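Long-range contacts in EccC5 (Mycobacterium xenopi RIVM700367, PDB 7B9F), which probably acts as the FtsK/SpoIIIE-family motor ATPase that powers protein export through the mycobacterial ESX-5 type VII secretion system: residues P24-V29 with I186-V191; K266-F271 with H410-W415; G168-E173 with Y207-M212; E299-R304 with E341-V346. All coordinates share one frame; numbering follows the deposited sequence.

Interaction 1 of 4, residues P24-V29 with I186-V191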
# COMPACT_ATOMS: atom_id res chain seq x y z
N PRO C 24 30.17 29.65 -4.97
CA PRO C 24 31.52 29.51 -4.41
C PRO C 24 32.57 29.32 -5.49
O PRO C 24 32.30 28.76 -6.55
CB PRO C 24 31.40 28.26 -3.52
CG PRO C 24 29.95 27.97 -3.44
CD PRO C 24 29.38 28.45 -4.72
N THR C 25 33.77 29.78 -5.20
CA THR C 25 34.87 29.67 -6.14
C THR C 25 35.41 28.24 -6.16
O THR C 25 35.72 27.69 -5.11
CB THR C 25 35.98 30.64 -5.76
OG1 THR C 25 35.45 31.97 -5.69
CG2 THR C 25 37.09 30.59 -6.78
N PRO C 26 35.53 27.62 -7.33
CA PRO C 26 36.05 26.25 -7.40
C PRO C 26 37.52 26.19 -7.04
O PRO C 26 38.24 27.18 -7.05
CB PRO C 26 35.84 25.87 -8.86
CG PRO C 26 34.79 26.78 -9.34
CD PRO C 26 35.01 28.07 -8.63
N LEU C 27 37.96 24.98 -6.71
CA LEU C 27 39.34 24.77 -6.30
C LEU C 27 40.27 24.86 -7.51
O LEU C 27 39.84 24.91 -8.66
CB LEU C 27 39.50 23.42 -5.62
CG LEU C 27 38.56 23.17 -4.45
CD1 LEU C 27 38.85 21.81 -3.86
CD2 LEU C 27 38.72 24.25 -3.41
N SER C 28 41.56 24.89 -7.22
CA SER C 28 42.60 24.97 -8.24
C SER C 28 43.70 23.98 -7.92
O SER C 28 43.97 23.70 -6.75
CB SER C 28 43.17 26.37 -8.32
OG SER C 28 42.13 27.33 -8.31
N VAL C 29 44.32 23.44 -8.95
CA VAL C 29 45.38 22.45 -8.76
C VAL C 29 46.44 22.61 -9.84
O VAL C 29 46.11 22.82 -11.02
CB VAL C 29 44.79 21.03 -8.68
CG1 VAL C 29 44.18 20.59 -10.00
CG2 VAL C 29 45.84 20.04 -8.23
N ILE C 186 43.05 25.08 -17.21
CA ILE C 186 44.02 24.02 -16.94
C ILE C 186 44.23 23.84 -15.44
O ILE C 186 44.52 22.73 -14.99
CB ILE C 186 45.33 24.30 -17.69
CG1 ILE C 186 46.24 23.07 -17.67
CG2 ILE C 186 46.05 25.53 -17.13
CD1 ILE C 186 45.68 21.91 -18.43
N GLU C 187 44.06 24.89 -14.65
CA GLU C 187 44.21 24.79 -13.21
C GLU C 187 42.95 24.31 -12.51
O GLU C 187 43.00 23.98 -11.33
CB GLU C 187 44.62 26.14 -12.62
CG GLU C 187 46.04 26.56 -12.95
CD GLU C 187 47.07 25.79 -12.14
OE1 GLU C 187 46.84 25.57 -10.94
OE2 GLU C 187 48.11 25.41 -12.72
N LEU C 188 41.82 24.28 -13.22
CA LEU C 188 40.54 23.98 -12.60
C LEU C 188 40.48 22.53 -12.15
O LEU C 188 40.73 21.62 -12.94
CB LEU C 188 39.41 24.27 -13.57
CG LEU C 188 38.00 23.96 -13.07
CD1 LEU C 188 37.75 24.71 -11.79
CD2 LEU C 188 36.99 24.36 -14.12
N GLU C 189 40.15 22.34 -10.88
CA GLU C 189 40.02 21.00 -10.34
C GLU C 189 38.77 20.36 -10.93
O GLU C 189 37.75 21.03 -11.09
CB GLU C 189 39.97 21.07 -8.81
CG GLU C 189 39.92 19.77 -8.02
CD GLU C 189 38.59 19.05 -8.07
OE1 GLU C 189 37.56 19.74 -8.17
OE2 GLU C 189 38.59 17.81 -8.02
N PRO C 190 38.82 19.07 -11.28
CA PRO C 190 37.70 18.48 -12.04
C PRO C 190 36.39 18.41 -11.29
O PRO C 190 35.35 18.81 -11.84
CB PRO C 190 38.23 17.08 -12.38
CG PRO C 190 39.68 17.22 -12.37
CD PRO C 190 39.99 18.19 -11.27
N VAL C 191 36.39 17.92 -10.05
CA VAL C 191 35.15 17.63 -9.35
C VAL C 191 34.38 18.89 -9.01
O VAL C 191 33.18 18.99 -9.27
CB VAL C 191 35.42 16.78 -8.11
CG1 VAL C 191 34.17 16.60 -7.33
CG2 VAL C 191 35.88 15.45 -8.55

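Interaction 2 of 4, residues K266-F271 with H410-W415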
# COMPACT_ATOMS: atom_id res chain seq x y z
N LYS C 266 -23.05 28.88 -22.01
CA LYS C 266 -24.25 29.66 -21.75
C LYS C 266 -24.47 29.88 -20.26
O LYS C 266 -25.14 30.83 -19.86
CB LYS C 266 -25.47 28.99 -22.38
CG LYS C 266 -25.84 27.66 -21.79
CD LYS C 266 -26.94 27.01 -22.60
CE LYS C 266 -27.24 25.62 -22.11
NZ LYS C 266 -26.34 24.61 -22.73
N TRP C 267 -23.91 29.01 -19.42
CA TRP C 267 -24.06 29.15 -17.98
C TRP C 267 -23.23 30.30 -17.42
O TRP C 267 -23.65 30.97 -16.47
CB TRP C 267 -23.68 27.84 -17.31
CG TRP C 267 -24.49 26.69 -17.76
CD1 TRP C 267 -24.04 25.58 -18.39
CD2 TRP C 267 -25.89 26.50 -17.55
NE1 TRP C 267 -25.08 24.72 -18.63
CE2 TRP C 267 -26.22 25.26 -18.11
CE3 TRP C 267 -26.89 27.25 -16.95
CZ2 TRP C 267 -27.51 24.76 -18.10
CZ3 TRP C 267 -28.17 26.76 -16.94
CH2 TRP C 267 -28.47 25.53 -17.51
N ILE C 268 -22.06 30.55 -17.99
CA ILE C 268 -21.07 31.47 -17.43
C ILE C 268 -21.61 32.90 -17.47
O ILE C 268 -22.19 33.30 -18.49
CB ILE C 268 -19.75 31.36 -18.19
CG1 ILE C 268 -19.21 29.95 -18.11
CG2 ILE C 268 -18.73 32.33 -17.66
CD1 ILE C 268 -18.73 29.59 -16.75
N PRO C 269 -21.47 33.68 -16.40
CA PRO C 269 -22.02 35.04 -16.41
C PRO C 269 -21.29 35.98 -17.34
O PRO C 269 -21.90 36.93 -17.84
CB PRO C 269 -21.87 35.49 -14.96
CG PRO C 269 -21.84 34.26 -14.19
CD PRO C 269 -21.07 33.30 -15.04
N HIS C 270 -20.00 35.75 -17.59
CA HIS C 270 -19.22 36.69 -18.38
C HIS C 270 -19.66 36.75 -19.83
O HIS C 270 -19.33 37.72 -20.51
CB HIS C 270 -17.74 36.35 -18.31
CG HIS C 270 -17.21 36.20 -16.92
ND1 HIS C 270 -17.56 35.16 -16.09
CD2 HIS C 270 -16.37 36.98 -16.20
CE1 HIS C 270 -16.96 35.30 -14.93
NE2 HIS C 270 -16.23 36.40 -14.97
N PHE C 271 -20.39 35.76 -20.31
CA PHE C 271 -20.88 35.80 -21.67
C PHE C 271 -22.18 36.57 -21.78
O PHE C 271 -22.70 36.71 -22.89
CB PHE C 271 -21.07 34.39 -22.21
CG PHE C 271 -19.79 33.65 -22.42
CD1 PHE C 271 -19.17 33.02 -21.37
CD2 PHE C 271 -19.21 33.59 -23.66
CE1 PHE C 271 -17.99 32.35 -21.56
CE2 PHE C 271 -18.03 32.92 -23.85
CZ PHE C 271 -17.43 32.29 -22.80
N HIS C 410 -21.82 25.03 -14.52
CA HIS C 410 -22.99 24.89 -13.66
C HIS C 410 -22.72 25.46 -12.28
O HIS C 410 -23.60 26.10 -11.69
CB HIS C 410 -23.42 23.43 -13.55
CG HIS C 410 -24.21 22.94 -14.72
ND1 HIS C 410 -23.64 22.68 -15.94
CD2 HIS C 410 -25.53 22.70 -14.85
CE1 HIS C 410 -24.58 22.27 -16.78
NE2 HIS C 410 -25.74 22.28 -16.14
N GLN C 411 -21.53 25.24 -11.73
CA GLN C 411 -21.19 25.84 -10.45
C GLN C 411 -21.17 27.36 -10.54
O GLN C 411 -21.62 28.05 -9.63
CB GLN C 411 -19.83 25.34 -9.97
CG GLN C 411 -19.85 23.97 -9.38
CD GLN C 411 -20.18 23.97 -7.91
OE1 GLN C 411 -20.77 24.91 -7.39
NE2 GLN C 411 -19.81 22.90 -7.22
N MET C 412 -20.64 27.88 -11.64
CA MET C 412 -20.40 29.31 -11.76
C MET C 412 -21.70 30.08 -11.96
O MET C 412 -21.79 31.25 -11.60
CB MET C 412 -19.45 29.56 -12.93
CG MET C 412 -18.95 30.96 -13.12
SD MET C 412 -17.90 31.44 -11.76
CE MET C 412 -18.06 33.21 -11.87
N ALA C 413 -22.70 29.43 -12.55
CA ALA C 413 -23.96 30.09 -12.87
C ALA C 413 -24.80 30.41 -11.65
O ALA C 413 -25.79 31.13 -11.77
CB ALA C 413 -24.78 29.21 -13.81
N HIS C 414 -24.43 29.87 -10.49
CA HIS C 414 -25.19 30.07 -9.27
C HIS C 414 -25.03 31.49 -8.73
O HIS C 414 -25.87 31.93 -7.94
CB HIS C 414 -24.73 29.02 -8.25
CG HIS C 414 -25.49 29.00 -6.97
ND1 HIS C 414 -25.58 30.09 -6.13
CD2 HIS C 414 -26.17 28.01 -6.36
CE1 HIS C 414 -26.30 29.78 -5.07
NE2 HIS C 414 -26.68 28.52 -5.19
N TRP C 415 -23.99 32.21 -9.14
CA TRP C 415 -23.54 33.41 -8.44
C TRP C 415 -23.79 34.67 -9.25
O TRP C 415 -23.66 34.67 -10.48
CB TRP C 415 -22.06 33.29 -8.12
CG TRP C 415 -21.78 32.21 -7.18
CD1 TRP C 415 -21.28 30.98 -7.48
CD2 TRP C 415 -21.99 32.22 -5.77
NE1 TRP C 415 -21.15 30.24 -6.34
CE2 TRP C 415 -21.58 30.98 -5.28
CE3 TRP C 415 -22.47 33.18 -4.88
CZ2 TRP C 415 -21.64 30.66 -3.94
CZ3 TRP C 415 -22.53 32.86 -3.55
CH2 TRP C 415 -22.12 31.61 -3.09

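Interaction 3 of 4, residues G168-E173 with Y207-M212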
# COMPACT_ATOMS: atom_id res chain seq x y z
N GLY C 168 5.36 24.42 -16.45
CA GLY C 168 6.64 24.42 -17.13
C GLY C 168 7.72 25.01 -16.26
O GLY C 168 7.57 25.13 -15.05
N MET C 169 8.82 25.38 -16.90
CA MET C 169 9.99 25.93 -16.22
C MET C 169 9.86 27.43 -16.04
O MET C 169 9.20 28.11 -16.82
CB MET C 169 11.25 25.65 -17.02
CG MET C 169 11.62 24.22 -17.12
SD MET C 169 13.15 24.01 -18.03
CE MET C 169 12.58 24.33 -19.69
N THR C 170 10.55 27.95 -15.03
CA THR C 170 10.73 29.38 -14.90
C THR C 170 11.98 29.64 -14.08
O THR C 170 12.42 28.78 -13.31
CB THR C 170 9.51 30.06 -14.26
OG1 THR C 170 9.69 31.48 -14.31
CG2 THR C 170 9.36 29.64 -12.83
N ARG C 171 12.56 30.81 -14.26
CA ARG C 171 13.77 31.09 -13.50
C ARG C 171 13.40 31.48 -12.07
O ARG C 171 12.37 32.11 -11.85
CB ARG C 171 14.59 32.19 -14.17
CG ARG C 171 13.95 33.55 -14.19
CD ARG C 171 14.91 34.59 -14.72
NE ARG C 171 14.26 35.87 -14.96
CZ ARG C 171 14.00 36.76 -14.01
NH1 ARG C 171 14.35 36.53 -12.76
NH2 ARG C 171 13.40 37.90 -14.32
N PRO C 172 14.20 31.09 -11.09
CA PRO C 172 13.84 31.31 -9.70
C PRO C 172 14.06 32.76 -9.29
O PRO C 172 14.48 33.59 -10.08
CB PRO C 172 14.79 30.38 -8.95
CG PRO C 172 15.98 30.38 -9.78
CD PRO C 172 15.49 30.40 -11.20
N GLU C 173 13.76 33.04 -8.03
CA GLU C 173 13.97 34.37 -7.49
C GLU C 173 15.39 34.59 -7.01
O GLU C 173 15.80 35.74 -6.86
CB GLU C 173 13.00 34.62 -6.34
CG GLU C 173 11.54 34.82 -6.75
CD GLU C 173 11.22 36.18 -7.35
OE1 GLU C 173 10.12 36.70 -7.05
OE2 GLU C 173 12.03 36.75 -8.11
N TYR C 207 11.16 23.73 -11.71
CA TYR C 207 10.44 22.83 -12.58
C TYR C 207 9.01 22.67 -12.09
O TYR C 207 8.76 22.68 -10.88
CB TYR C 207 11.12 21.47 -12.63
CG TYR C 207 12.30 21.45 -13.55
CD1 TYR C 207 12.19 21.03 -14.86
CD2 TYR C 207 13.56 21.77 -13.08
CE1 TYR C 207 13.28 21.00 -15.69
CE2 TYR C 207 14.66 21.73 -13.90
CZ TYR C 207 14.51 21.34 -15.20
OH TYR C 207 15.60 21.30 -16.03
N ASN C 208 8.08 22.53 -13.04
CA ASN C 208 6.66 22.30 -12.78
C ASN C 208 6.06 23.45 -11.97
O ASN C 208 5.54 23.28 -10.87
CB ASN C 208 6.44 20.95 -12.09
CG ASN C 208 4.98 20.52 -12.07
OD1 ASN C 208 4.07 21.31 -12.26
ND2 ASN C 208 4.77 19.23 -11.85
N LEU C 209 6.19 24.63 -12.51
CA LEU C 209 5.45 25.78 -12.02
C LEU C 209 4.49 26.26 -13.09
O LEU C 209 4.70 25.99 -14.27
CB LEU C 209 6.39 26.92 -11.62
CG LEU C 209 7.19 26.68 -10.36
CD1 LEU C 209 7.82 27.97 -9.96
CD2 LEU C 209 6.28 26.20 -9.27
N PRO C 210 3.40 26.92 -12.71
CA PRO C 210 2.44 27.40 -13.70
C PRO C 210 3.06 28.38 -14.68
O PRO C 210 3.79 29.29 -14.30
CB PRO C 210 1.37 28.09 -12.85
CG PRO C 210 1.44 27.40 -11.58
CD PRO C 210 2.88 27.11 -11.35
N LYS C 211 2.75 28.17 -15.96
CA LYS C 211 3.17 29.08 -17.01
C LYS C 211 1.96 29.90 -17.41
O LYS C 211 0.86 29.37 -17.54
CB LYS C 211 3.72 28.33 -18.21
CG LYS C 211 4.94 27.56 -17.87
CD LYS C 211 6.05 28.48 -17.46
CE LYS C 211 6.57 29.27 -18.64
NZ LYS C 211 7.71 30.12 -18.24
N MET C 212 2.17 31.18 -17.59
CA MET C 212 1.07 32.10 -17.74
C MET C 212 1.20 32.87 -19.04
O MET C 212 2.26 32.93 -19.66
CB MET C 212 1.02 33.06 -16.56
CG MET C 212 0.42 32.48 -15.31
SD MET C 212 1.65 31.71 -14.27
CE MET C 212 2.66 33.14 -13.88

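Interaction 4 of 4, residues E299-R304 with E341-V346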
# COMPACT_ATOMS: atom_id res chain seq x y z
N GLU C 299 -16.20 47.82 -31.64
CA GLU C 299 -15.38 47.91 -32.85
C GLU C 299 -15.16 49.34 -33.32
O GLU C 299 -14.76 49.53 -34.48
CB GLU C 299 -16.01 47.08 -33.97
CG GLU C 299 -16.18 45.60 -33.65
CD GLU C 299 -14.89 44.86 -33.30
OE1 GLU C 299 -13.79 45.34 -33.64
OE2 GLU C 299 -14.99 43.79 -32.68
N LEU C 300 -15.42 50.33 -32.48
CA LEU C 300 -15.09 51.72 -32.77
C LEU C 300 -13.81 52.17 -32.08
O LEU C 300 -13.47 53.35 -32.13
CB LEU C 300 -16.27 52.63 -32.39
CG LEU C 300 -16.79 52.71 -30.95
CD1 LEU C 300 -16.03 53.68 -30.05
CD2 LEU C 300 -18.27 53.04 -30.97
N PHE C 301 -13.08 51.24 -31.46
CA PHE C 301 -11.84 51.53 -30.76
C PHE C 301 -10.72 51.80 -31.77
O PHE C 301 -10.92 51.82 -32.98
CB PHE C 301 -11.46 50.35 -29.87
CG PHE C 301 -12.39 50.13 -28.70
CD1 PHE C 301 -13.28 51.10 -28.30
CD2 PHE C 301 -12.37 48.93 -28.02
CE1 PHE C 301 -14.12 50.88 -27.22
CE2 PHE C 301 -13.20 48.70 -26.95
CZ PHE C 301 -14.08 49.67 -26.55
N ALA C 302 -9.52 52.01 -31.24
CA ALA C 302 -8.33 52.17 -32.06
C ALA C 302 -7.45 50.93 -31.96
O ALA C 302 -7.76 49.97 -31.25
CB ALA C 302 -7.55 53.41 -31.65
N GLY C 303 -6.34 50.95 -32.70
CA GLY C 303 -5.33 49.93 -32.52
C GLY C 303 -4.70 50.02 -31.14
O GLY C 303 -4.65 51.09 -30.53
N ARG C 304 -4.22 48.90 -30.65
CA ARG C 304 -3.91 48.80 -29.23
C ARG C 304 -2.54 49.34 -28.88
O ARG C 304 -1.60 49.24 -29.67
CB ARG C 304 -3.99 47.37 -28.75
CG ARG C 304 -3.00 46.47 -29.37
CD ARG C 304 -3.26 45.16 -28.79
NE ARG C 304 -2.92 45.20 -27.38
CZ ARG C 304 -3.29 44.28 -26.50
NH1 ARG C 304 -4.03 43.26 -26.89
NH2 ARG C 304 -2.94 44.40 -25.23
N GLU C 341 -2.50 45.64 -36.25
CA GLU C 341 -2.35 46.20 -34.92
C GLU C 341 -3.40 45.72 -33.93
O GLU C 341 -3.29 46.03 -32.74
CB GLU C 341 -2.41 47.73 -35.00
CG GLU C 341 -3.76 48.24 -35.45
CD GLU C 341 -3.79 49.74 -35.59
OE1 GLU C 341 -2.75 50.39 -35.36
OE2 GLU C 341 -4.87 50.28 -35.93
N GLY C 342 -4.42 44.99 -34.37
CA GLY C 342 -5.43 44.58 -33.42
C GLY C 342 -6.36 45.72 -33.03
O GLY C 342 -6.43 46.75 -33.69
N VAL C 343 -7.08 45.51 -31.93
CA VAL C 343 -8.03 46.48 -31.40
C VAL C 343 -7.69 46.74 -29.94
O VAL C 343 -7.27 45.83 -29.23
CB VAL C 343 -9.49 45.97 -31.54
CG1 VAL C 343 -10.47 47.02 -31.11
CG2 VAL C 343 -9.78 45.57 -32.96
N ASP C 344 -7.84 47.99 -29.51
CA ASP C 344 -7.52 48.37 -28.14
C ASP C 344 -8.43 47.66 -27.15
O ASP C 344 -9.64 47.60 -27.34
CB ASP C 344 -7.65 49.87 -27.97
CG ASP C 344 -7.29 50.33 -26.57
OD1 ASP C 344 -6.54 49.62 -25.87
OD2 ASP C 344 -7.76 51.41 -26.17
N GLY C 345 -7.83 47.15 -26.08
CA GLY C 345 -8.60 46.58 -25.00
C GLY C 345 -9.36 45.32 -25.33
O GLY C 345 -10.29 44.97 -24.61
N VAL C 346 -9.01 44.65 -26.43
CA VAL C 346 -9.62 43.39 -26.81
C VAL C 346 -8.49 42.44 -27.17
O VAL C 346 -7.52 42.84 -27.82
CB VAL C 346 -10.59 43.54 -28.00
CG1 VAL C 346 -11.26 42.24 -28.30
CG2 VAL C 346 -11.64 44.59 -27.72

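Interaction 1 of 4, residues P24-V29 with I186-V191
Val29 and Leu27 reach across to Glu187 and Glu189 through their backbones. Val29 N donates to Glu187 O at 2.8 Å, with the donor in the carbonyl plane. Its companion, Glu189 N to Leu27 O, is straight (172°) but weak at 3.4 Å. Between these bonds Ser28 faces Leu188, their CA atoms 4.9 Å apart, in one isolated beta bridge. A CA-H...O contact from Ser28 CA to Glu187 O, 3.3 Å, brings a second group to that oxygen. The apolar contacts are few. Pro26 CB touches Leu188 CD1 at 3.7 Å, and Leu27 CB rests against Glu189 CB at 4.0 Å. Val29 CG1, set between its backbone N and carbonyl carbon, lies 4.2 Å from Glu189 CA. The polar end of Glu189 serves the helix that follows. CG is anti to the backbone N (chi1 -176°), and the bend at chi2 turns CD back toward the helix start; OE2 then takes Val191 N at 3.0 Å from above the carboxylate plane, while OE1 takes Thr192 N. This is N-capping, suited to an acidic residue just ahead of Pro190, which has no backbone N-H to offer. Arg104 of helix 97-132 makes a salt bridge with OE2. The chemistry thus divides: one good and one weak main-chain bond, with a little carbon packing, join the loops, while the Glu189 carboxylate caps helix 190-202, its charge probably offset by Arg104.

Interaction 2 of 4, residues K266-F271 with H410-W415
Trp267 and His410 bring two flat rings together. His410 NE2 stands 3.1 Å above one face of the Trp267 indole, displaced toward the rim, and Lys266 CG occupies the opposite face, also near the rim. The imidazole and the five-membered ring of Trp267 have centroids 4.0 Å apart and planes inclined at 46°, too oblique for a stack yet not edge-to-face. His410 ND1 is hydrogen-bonded to Glu406 O, one turn back, which should limit rotation of the ring. At the edge of His270, near its plane, sits Met412 CE, 3.9 Å from CE1; His270 NE2 is hydrogen-bonded to His245 O. Methionine suits this place because its flexible, unbranched chain can bend to touch Ile268, Pro269 and His270 in turn: CG is anti to the backbone N (chi1 -173°) and the chain then bends at chi2. On the way, Met412 CG meets Pro269 CD at 3.7 Å and Ile268 CD1 at 3.9 Å, the isoleucine crossing it at about a right angle. Ala413, small enough to let the backbones draw near, sets CB 3.9 Å from Trp267 CB. The contact thus joins the C-terminal part of helix 402-412 to the loop after strand 250-256. Ile268 also packs on Phe408 and Ala409 of that helix, while Ala242 of helix 227-244 and Met252 of strand 250-256 meet His270.

Interaction 3 of 4, residues G168-E173 with Y207-M212
Gly168 and Leu209 form an antiparallel hydrogen-bonded pair, Gly168 N to Leu209 O at 2.8 Å and Leu209 N to Gly168 O at 2.9 Å, although the short strand axes run at 87° to each other. Lys211 lays its side chain across the neighbouring backbone. Its CG is 3.6 Å from Gly168 CA, where glycine presents no side chain, and bends at chi2 and chi3 carry CD and CE past Met169 O, to which NZ donates at 2.9 Å, nearly along the C=O axis. Lysine suits the place because its methylenes can lie against the strand while the ammonium group reaches a carbonyl. Beside Gly168, Met169 and Tyr207 run side by side and point the same way in a Met-aromatic contact. The sulfur SD is 4.5 Å from the centroid of the Tyr207 ring and 39° off its normal, an oblique approach, with ring CE1 3.8 Å from SD. The tyrosine hydroxyl is hydrogen-bonded to the backbone of a chain of another protein, and Met169 packs on an apolar side chain of the same chain. Thr170 CG2 touches Leu209 CD1 at 3.7 Å, and the leucine continues onto Met125 and Arg130 of helix 97-132. Asn208 and Leu209 both face Gly168, the pattern of a G1 beta bulge. Asn208 takes the positive-phi position of the bulge (phi 60°), a conformation asparagine tolerates comparatively well. The bulge lies where the chain turns to enter strand 209-214, one of the two outermost strands of the mixed sheet within this chain, beside strand 162-170.

Interaction 4 of 4, residues E299-R304 with E341-V346
Phe301 and Arg304 approach the Val343 to Val346 turn with different first torsions. In Phe301, CG is anti to the carbonyl carbon (chi1 -68°), beside the backbone N, and the ring then turns an edge to Val343 and Val346; Arg304 CG instead sits between its backbone N and carbonyl carbon (chi1 64°), 3.4 Å from Glu341 O. Val343 CG1 meets Phe301 CB at 3.7 Å and lies near the ring plane. Val346 CG2 also comes to the ring edge, more distantly at 4.4 Å from CD2, while Asp344 O approaches the ring obliquely. Between these side chains the backbones are joined by Asp344 N donating to Ala302 O at 2.6 Å. A CA-H...O contact from Gly303 CA to Gly342 O, 3.6 Å long, adds to it, and the carboxylate carbon CD of Glu341 lies 3.4 Å from Gly303 CA, where glycine leaves the main chain uncovered. Arg304 packs mainly by its aliphatic part, with CB 3.7 Å from Asp344 CA. Its guanidinium stays apart from the Asp344 carboxylate: NE is 5.9 Å from OD1, too far for a salt bridge, and any attraction is probably weak. Gly342 and Gly345 both have positive phi, readily adopted by glycine. Gly345 (phi 66°) holds the third position of the type II beta turn from Val343 to Val346. The turn leads directly into strand 346-350, and Gly345 also bonds by its backbone to His323 of the neighbouring parallel strand 322-328. The contact thus packs two connecting loops together beside the parallel strands of an alpha/beta sheet.

Overall arrangement
From the N terminus, the loop after strand 19-22 meets the start of helix 190-202 in interaction 1, closing a long excursion that contains helix 97-132. Before it closes, strand 162-170 has already opened interaction 3, which ends on strand 209-214, so the two contacts cross; helix 190-202 links them, their centres 32 Å apart. Interaction 2 then spans from the loop after strand 250-256 to helix 402-412, and interaction 4, joining the loops before strands 322-328 and 346-350, is nested inside it. Interaction 1 lies across the chain's centre from interactions 2 and 4, while interaction 3 is about 9 Å from that centre, at the edge of the mixed sheet.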